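PDB 4H3T: CRISPR-associated protein, Cse1 family from Acidimicrobium ferrooxidans, which probably serves as the large subunit of a type I-E Cascade complex, helping this CRISPR surveillance assembly recognise invading DNA. Local coordinates for residues A[294-306]-A[336-348]. The protein carries 1 engineered substitution. Numbering follows the deposited sequence.
Sequences ARDVDPHVGWRME and LGAEEQRAGVLSF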
# COMPACT_ATOMS: atom_id res chain seq x y z
N ALA A 294 14.90 -2.27 -9.70
CA ALA A 294 13.46 -2.25 -9.37
C ALA A 294 12.79 -0.94 -9.79
O ALA A 294 11.63 -0.94 -10.22
CB ALA A 294 13.27 -2.45 -7.84
N ARG A 295 13.52 0.18 -9.68
CA ARG A 295 13.01 1.50 -10.02
C ARG A 295 12.62 1.55 -11.52
O ARG A 295 11.58 2.11 -11.87
CB ARG A 295 14.02 2.56 -9.60
CG ARG A 295 13.77 3.89 -10.20
CD ARG A 295 14.54 4.97 -9.48
NE ARG A 295 14.38 6.22 -10.19
CZ ARG A 295 15.05 6.61 -11.28
NH1 ARG A 295 15.99 5.83 -11.81
NH2 ARG A 295 14.81 7.79 -11.82
N ASP A 296 13.38 0.89 -12.37
CA ASP A 296 13.05 0.84 -13.80
C ASP A 296 11.87 -0.07 -14.10
O ASP A 296 11.21 0.12 -15.10
CB ASP A 296 14.25 0.33 -14.61
CG ASP A 296 15.46 1.30 -14.63
OD1 ASP A 296 15.26 2.53 -14.41
OD2 ASP A 296 16.60 0.81 -14.83
N VAL A 297 11.65 -1.09 -13.29
CA VAL A 297 10.66 -2.11 -13.59
C VAL A 297 9.25 -1.83 -13.06
O VAL A 297 8.27 -2.11 -13.74
CB VAL A 297 11.18 -3.47 -13.01
CG1 VAL A 297 10.14 -4.58 -13.14
CG2 VAL A 297 12.50 -3.88 -13.68
N ASP A 298 9.16 -1.41 -11.81
CA ASP A 298 7.94 -1.52 -11.01
C ASP A 298 7.01 -0.31 -11.12
O ASP A 298 7.37 0.79 -10.71
CB ASP A 298 8.36 -1.75 -9.57
CG ASP A 298 7.29 -2.28 -8.61
OD1 ASP A 298 6.08 -2.11 -8.89
OD2 ASP A 298 7.67 -2.82 -7.57
N PRO A 299 5.77 -0.56 -11.59
CA PRO A 299 4.82 0.54 -11.73
C PRO A 299 4.10 0.95 -10.45
O PRO A 299 3.29 1.88 -10.51
CB PRO A 299 3.79 -0.07 -12.72
CG PRO A 299 3.74 -1.50 -12.33
CD PRO A 299 5.16 -1.86 -12.01
N HIS A 300 4.24 0.21 -9.36
CA HIS A 300 3.45 0.46 -8.13
C HIS A 300 4.19 1.27 -7.04
O HIS A 300 3.77 1.25 -5.88
CB HIS A 300 3.01 -0.87 -7.52
CG HIS A 300 2.03 -1.61 -8.39
ND1 HIS A 300 2.17 -2.97 -8.66
CD2 HIS A 300 0.93 -1.15 -9.01
CE1 HIS A 300 1.16 -3.27 -9.47
NE2 HIS A 300 0.36 -2.20 -9.66
N VAL A 301 5.30 1.89 -7.37
CA VAL A 301 6.10 2.63 -6.38
C VAL A 301 6.60 3.97 -7.00
O VAL A 301 7.11 3.96 -8.10
CB VAL A 301 7.26 1.74 -5.85
CG1 VAL A 301 8.04 1.04 -6.96
CG2 VAL A 301 8.23 2.50 -4.89
N GLY A 302 6.46 5.06 -6.25
CA GLY A 302 6.99 6.38 -6.58
C GLY A 302 8.32 6.52 -5.87
O GLY A 302 8.62 5.75 -4.94
N TRP A 303 9.17 7.45 -6.34
CA TRP A 303 10.54 7.62 -5.84
C TRP A 303 10.87 9.04 -5.54
O TRP A 303 10.28 9.96 -6.09
CB TRP A 303 11.58 7.09 -6.87
CG TRP A 303 11.36 5.64 -7.21
CD1 TRP A 303 10.52 5.14 -8.16
CD2 TRP A 303 11.91 4.50 -6.53
NE1 TRP A 303 10.50 3.77 -8.11
CE2 TRP A 303 11.34 3.35 -7.12
CE3 TRP A 303 12.82 4.34 -5.48
CZ2 TRP A 303 11.67 2.05 -6.69
CZ3 TRP A 303 13.18 3.05 -5.09
CH2 TRP A 303 12.57 1.93 -5.67
N ARG A 304 11.76 9.22 -4.57
CA ARG A 304 12.34 10.51 -4.21
C ARG A 304 13.83 10.37 -4.39
O ARG A 304 14.42 9.41 -3.91
CB ARG A 304 11.98 10.87 -2.75
CG ARG A 304 12.72 12.05 -2.17
CD ARG A 304 12.21 12.38 -0.78
NE ARG A 304 12.47 11.31 0.21
CZ ARG A 304 13.63 11.11 0.85
NH1 ARG A 304 14.68 11.87 0.59
NH2 ARG A 304 13.74 10.15 1.75
N MSE A 305 14.44 11.36 -4.96
CA MSE A 305 15.90 11.36 -5.10
C MSE A 305 16.51 11.72 -3.74
O MSE A 305 16.25 12.79 -3.24
CB MSE A 305 16.35 12.35 -6.17
CG MSE A 305 17.87 12.24 -6.42
SE MSE A 305 18.49 13.66 -7.43
CE MSE A 305 18.65 14.90 -6.01
N GLU A 306 17.26 10.79 -3.14
CA GLU A 306 17.85 10.95 -1.80
C GLU A 306 19.20 11.65 -1.84
O GLU A 306 19.45 12.51 -1.02
CB GLU A 306 18.02 9.56 -1.18
CG GLU A 306 18.57 9.54 0.23
CD GLU A 306 18.72 8.14 0.77
OE1 GLU A 306 19.34 7.30 0.07
OE2 GLU A 306 18.15 7.85 1.85
N LEU A 336 4.61 15.77 -6.78
CA LEU A 336 4.70 16.96 -7.62
C LEU A 336 5.99 17.78 -7.38
O LEU A 336 6.31 18.62 -8.23
CB LEU A 336 3.47 17.84 -7.45
CG LEU A 336 2.16 17.23 -7.95
CD1 LEU A 336 0.98 18.13 -7.61
CD2 LEU A 336 2.20 17.02 -9.44
N GLY A 337 6.75 17.48 -6.32
CA GLY A 337 8.05 18.12 -6.10
C GLY A 337 9.07 17.74 -7.18
O GLY A 337 8.92 16.73 -7.88
N ALA A 338 10.10 18.59 -7.34
CA ALA A 338 11.15 18.41 -8.33
C ALA A 338 11.98 17.16 -8.10
O ALA A 338 12.55 16.65 -9.05
CB ALA A 338 12.07 19.63 -8.33
N GLU A 339 12.10 16.69 -6.86
CA GLU A 339 12.93 15.51 -6.60
C GLU A 339 12.08 14.21 -6.49
O GLU A 339 12.63 13.19 -6.10
CB GLU A 339 13.75 15.74 -5.31
CG GLU A 339 14.88 16.75 -5.57
CD GLU A 339 15.81 17.09 -4.43
OE1 GLU A 339 15.62 16.56 -3.31
OE2 GLU A 339 16.76 17.88 -4.65
N GLU A 340 10.79 14.26 -6.88
CA GLU A 340 9.83 13.18 -6.69
C GLU A 340 9.29 12.70 -8.02
O GLU A 340 9.06 13.52 -8.90
CB GLU A 340 8.66 13.67 -5.85
CG GLU A 340 8.94 14.04 -4.39
CD GLU A 340 7.68 14.48 -3.67
OE1 GLU A 340 6.86 15.22 -4.28
OE2 GLU A 340 7.52 14.14 -2.48
N GLN A 341 8.98 11.43 -8.14
CA GLN A 341 8.47 10.85 -9.38
C GLN A 341 7.35 9.89 -8.99
O GLN A 341 7.57 8.93 -8.22
CB GLN A 341 9.71 10.20 -10.04
CG GLN A 341 9.67 9.18 -11.19
CD GLN A 341 10.90 8.20 -11.05
OE1 GLN A 341 11.99 8.47 -10.38
NE2 GLN A 341 10.73 7.01 -11.59
N ARG A 342 6.14 10.14 -9.48
CA ARG A 342 4.98 9.33 -9.14
C ARG A 342 5.12 7.86 -9.67
O ARG A 342 5.95 7.55 -10.54
CB ARG A 342 3.65 9.97 -9.63
CG ARG A 342 3.44 9.89 -11.13
CD ARG A 342 2.19 10.63 -11.62
NE ARG A 342 2.02 11.95 -11.01
CZ ARG A 342 0.95 12.72 -11.11
NH1 ARG A 342 -0.06 12.36 -11.91
NH2 ARG A 342 0.89 13.87 -10.47
N ALA A 343 4.37 6.96 -9.03
CA ALA A 343 4.25 5.56 -9.44
C ALA A 343 3.88 5.49 -10.90
O ALA A 343 3.02 6.23 -11.36
CB ALA A 343 3.22 4.84 -8.61
N GLY A 344 4.56 4.63 -11.66
CA GLY A 344 4.33 4.57 -13.11
C GLY A 344 2.90 4.24 -13.46
O GLY A 344 2.38 4.67 -14.47
N VAL A 345 2.21 3.51 -12.57
CA VAL A 345 0.78 3.14 -12.80
C VAL A 345 -0.10 4.40 -12.80
O VAL A 345 -1.09 4.47 -13.56
CB VAL A 345 0.28 2.06 -11.79
CG1 VAL A 345 0.05 2.59 -10.38
CG2 VAL A 345 -0.98 1.43 -12.33
N LEU A 346 0.27 5.41 -11.99
CA LEU A 346 -0.50 6.64 -11.97
C LEU A 346 -0.29 7.45 -13.26
O LEU A 346 -1.24 8.08 -13.74
CB LEU A 346 -0.14 7.44 -10.71
CG LEU A 346 -0.51 6.73 -9.37
CD1 LEU A 346 -0.20 7.69 -8.20
CD2 LEU A 346 -1.93 6.30 -9.32
N SER A 347 0.93 7.47 -13.79
CA SER A 347 1.24 8.12 -15.08
C SER A 347 0.50 7.39 -16.18
O SER A 347 -0.03 8.03 -17.06
CB SER A 347 2.73 8.05 -15.36
OG SER A 347 3.52 8.69 -14.39
N PHE A 348 0.36 6.05 -16.09
CA PHE A 348 -0.43 5.36 -17.10
C PHE A 348 -1.92 5.79 -17.02
O PHE A 348 -2.51 6.18 -18.01
CB PHE A 348 -0.31 3.84 -16.92
CG PHE A 348 -1.21 3.10 -17.85
CD1 PHE A 348 -1.11 3.26 -19.22
CD2 PHE A 348 -2.18 2.23 -17.36
CE1 PHE A 348 -1.92 2.55 -20.09
CE2 PHE A 348 -3.04 1.56 -18.23
CZ PHE A 348 -2.90 1.72 -19.60
O HOH W 1 8.09 6.10 -10.45
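Trp303 and Gln341 form an antiparallel hydrogen-bonded pair, Trp303 N to Gln341 O 2.9 Å and Gln341 N to Trp303 O 2.8 Å. Beyond the pair, Met305 N donates to Glu339 O (2.8 Å), in the turn that leads into strand 340-341. Further along, Pro299 O accepts from Val345 N at 2.8 Å in the first turn of helix 344-350, and Val345 CB and CG1 pack against that same oxygen. The Gln341 amide runs beside the indole, their planes 32° apart. With CG anti to the backbone N (chi1 165°), Gln341 brings OE1 to the side of the Arg295 guanidinium, whose NE (3.3 Å) and NH2 (3.2 Å) both donate to it; NE approaches in the carbonyl plane, on a lone pair of OE1, whereas NH2 comes from above that plane. Arg295 CB meanwhile rests on one indole face and Val301 CG2 on the other, and Arg295 also makes a cation-pi contact with Tyr315. Shortening Gln341 to an alanine would probably leave the guanidinium without this acceptor and open a gap beside the indole. The contact exemplifies how paired residues of antiparallel strands share a sheet face: Gln341, on edge strand 340-341 of a three-stranded sheet centred on strand 303-309, flanks Trp303 and reaches Arg295 of helix 291-297.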